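Local coordinates for ABC transporter periplasmic peptide-binding protein (Pseudoalteromonas, PDB 4QFL) that binds dipeptides such as Ala-Phe in the periplasm, probably handing them to an ABC transporter for uptake into the cell, at the alanine and phenylalanine site. Numbering follows the deposited sequence.

The alanine and phenylalanine site. Residues 48-50, 383, 385, 414, 418, 431-434, 436, 457. With ALA (alanine), chain B; PHE (phenylalanine), chain C.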
# COMPACT_ATOMS: atom_id res chain seq x y z
N THR A 48 0.42 -6.29 -1.36
CA THR A 48 0.57 -4.86 -1.23
C THR A 48 -0.80 -4.19 -1.17
O THR A 48 -0.93 -3.00 -1.42
CB THR A 48 1.34 -4.24 -2.39
OG1 THR A 48 0.66 -4.50 -3.62
CG2 THR A 48 2.74 -4.82 -2.46
N THR A 49 -1.83 -4.95 -0.83
CA THR A 49 -3.17 -4.36 -0.76
C THR A 49 -3.51 -3.82 0.61
O THR A 49 -3.56 -4.56 1.58
CB THR A 49 -4.24 -5.35 -1.17
OG1 THR A 49 -4.01 -5.72 -2.54
CG2 THR A 49 -5.61 -4.72 -1.03
N GLY A 50 -3.77 -2.53 0.68
CA GLY A 50 -4.00 -1.86 1.96
C GLY A 50 -5.13 -2.44 2.78
O GLY A 50 -5.05 -2.48 4.01
N ARG A 383 -10.78 4.49 -1.78
CA ARG A 383 -9.39 4.50 -1.31
C ARG A 383 -9.04 5.94 -0.97
O ARG A 383 -9.71 6.87 -1.43
CB ARG A 383 -8.41 4.00 -2.38
CG ARG A 383 -8.90 2.85 -3.23
CD ARG A 383 -9.19 1.61 -2.41
NE ARG A 383 -8.05 1.18 -1.61
CZ ARG A 383 -8.14 0.78 -0.34
NH1 ARG A 383 -9.30 0.77 0.30
NH2 ARG A 383 -7.04 0.39 0.31
N TYR A 385 -6.71 7.74 -2.10
CA TYR A 385 -6.36 8.50 -3.29
C TYR A 385 -7.51 8.63 -4.29
O TYR A 385 -7.40 9.36 -5.27
CB TYR A 385 -5.13 7.89 -3.96
CG TYR A 385 -5.21 6.39 -4.14
CD1 TYR A 385 -5.83 5.84 -5.25
CD2 TYR A 385 -4.68 5.53 -3.19
CE1 TYR A 385 -5.90 4.47 -5.42
CE2 TYR A 385 -4.75 4.16 -3.35
CZ TYR A 385 -5.36 3.64 -4.47
OH TYR A 385 -5.43 2.28 -4.64
N TRP A 414 -12.72 -6.01 -5.32
CA TRP A 414 -11.44 -5.35 -5.09
C TRP A 414 -10.23 -6.24 -5.29
O TRP A 414 -9.36 -5.91 -6.10
CB TRP A 414 -11.41 -4.76 -3.69
CG TRP A 414 -10.18 -3.98 -3.27
CD1 TRP A 414 -9.60 -4.01 -2.04
CD2 TRP A 414 -9.41 -3.04 -4.05
NE1 TRP A 414 -8.52 -3.16 -2.00
CE2 TRP A 414 -8.38 -2.55 -3.22
CE3 TRP A 414 -9.49 -2.57 -5.36
CZ2 TRP A 414 -7.44 -1.62 -3.65
CZ3 TRP A 414 -8.55 -1.64 -5.79
CH2 TRP A 414 -7.53 -1.18 -4.93
N ILE A 418 -7.47 -6.19 -8.49
CA ILE A 418 -6.02 -6.05 -8.37
C ILE A 418 -5.31 -7.12 -9.18
O ILE A 418 -4.36 -6.86 -9.93
CB ILE A 418 -5.57 -6.14 -6.90
CG1 ILE A 418 -6.14 -4.98 -6.08
CG2 ILE A 418 -4.04 -6.19 -6.81
CD1 ILE A 418 -5.78 -3.65 -6.63
N LEU A 431 -6.35 3.89 -10.61
CA LEU A 431 -5.75 3.29 -9.43
C LEU A 431 -4.92 4.36 -8.71
O LEU A 431 -5.18 5.54 -8.84
CB LEU A 431 -4.85 2.11 -9.82
CG LEU A 431 -5.28 0.76 -9.25
CD1 LEU A 431 -4.63 -0.41 -9.97
CD2 LEU A 431 -5.03 0.70 -7.76
N GLY A 432 -3.92 3.93 -7.96
CA GLY A 432 -3.07 4.87 -7.28
C GLY A 432 -2.20 4.18 -6.25
O GLY A 432 -2.01 2.97 -6.31
N TRP A 433 -1.69 4.95 -5.31
CA TRP A 433 -0.82 4.40 -4.30
C TRP A 433 -0.96 5.21 -3.03
O TRP A 433 -0.91 6.44 -3.05
CB TRP A 433 0.62 4.48 -4.79
CG TRP A 433 1.64 3.75 -3.96
CD1 TRP A 433 2.65 4.32 -3.24
CD2 TRP A 433 1.77 2.33 -3.78
NE1 TRP A 433 3.40 3.34 -2.62
CE2 TRP A 433 2.88 2.12 -2.94
CE3 TRP A 433 1.06 1.23 -4.25
CZ2 TRP A 433 3.29 0.84 -2.56
CZ3 TRP A 433 1.47 -0.05 -3.87
CH2 TRP A 433 2.56 -0.23 -3.03
N ALA A 434 -1.16 4.51 -1.92
CA ALA A 434 -1.04 5.11 -0.61
C ALA A 434 0.35 4.80 -0.03
O ALA A 434 0.68 3.65 0.27
CB ALA A 434 -2.15 4.63 0.30
N ASP A 436 3.75 3.95 1.78
CA ASP A 436 4.07 3.13 2.95
C ASP A 436 5.08 3.83 3.86
O ASP A 436 5.15 3.56 5.06
CB ASP A 436 4.62 1.76 2.53
CG ASP A 436 3.82 1.12 1.39
OD1 ASP A 436 2.65 0.73 1.62
OD2 ASP A 436 4.37 0.99 0.28
N LYS A 457 2.83 -5.52 -10.65
CA LYS A 457 2.38 -4.44 -9.76
C LYS A 457 2.43 -3.05 -10.41
O LYS A 457 2.16 -2.05 -9.75
CB LYS A 457 3.17 -4.46 -8.46
CG LYS A 457 2.84 -5.67 -7.57
CD LYS A 457 1.33 -5.89 -7.47
CE LYS A 457 0.95 -6.76 -6.30
NZ LYS A 457 -0.49 -7.11 -6.35
N ALA B . 0.92 1.02 -0.60
CA ALA B . -0.13 0.01 -0.69
C ALA B . -1.29 0.51 -1.55
O ALA B . -1.55 1.71 -1.62
CB ALA B . -0.62 -0.37 0.71
N PHE C . -1.98 -0.42 -2.22
CA PHE C . -3.17 -0.09 -2.99
C PHE C . -4.32 0.23 -2.06
O PHE C . -5.15 1.08 -2.36
CB PHE C . -3.58 -1.27 -3.86
CG PHE C . -2.66 -1.52 -5.01
CD1 PHE C . -2.27 -0.48 -5.84
CD2 PHE C . -2.20 -2.79 -5.27
CE1 PHE C . -1.44 -0.70 -6.90
CE2 PHE C . -1.37 -3.02 -6.34
CZ PHE C . -0.98 -1.98 -7.15
OXT PHE C . -4.43 -0.36 -0.98
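The dipeptide Ala-Phe lies almost wholly buried in the binding cleft of this family 5 solute-binding protein, alongside the end of strand 428-434 and against the start of helix 50-60. Its two termini and its backbone, common to all dipeptides, receive the polar contacts. Arg383, bent at chi2 and chi3, meets the C-terminal carboxylate of PHE side-on in a salt bridge: NE reaches O at 3.0 Å, with that oxygen almost in the guanidinium plane, and NH2 reaches OXT. Tyr385 adds its hydroxyl OH to O at 2.6 Å, its ring held between Arg383 CB on one face and the backbone of Gly432 and Trp433 on the other. OXT also accepts a hydrogen bond from the amide N of Gly50 at 2.8 Å, at the first turn of helix 50-60, whose dipole would probably favour the negative charge. An alanine in place of Arg383 would remove the guanidinium bonds and is likely to leave the carboxylate poorly neutralised and weaken dipeptide binding. At the peptide link, Thr48 O accepts a hydrogen bond from the PHE amide N nearly along its C=O axis (164°). ALA pairs through its N and O with Ala434 O and N, like a neighbouring strand. The phenyl ring is lined mainly by apolar groups: Leu431 CD2 touches CD1 at 3.6 Å, Ile418 CD1 approaches CD2, and the aliphatic CD of Lys457 nears CE2. Trp433, CG anti to its backbone N (chi1 -171°), stands perpendicular to the phenyl, edge-to-face. One indole face underlies the amino group of ALA, which probably gains from its pi electrons if charged. Asp436, whose carboxylate would probably complement that charge, accepts from this nitrogen through OD1 at 2.8 Å, met from above the carboxylate plane.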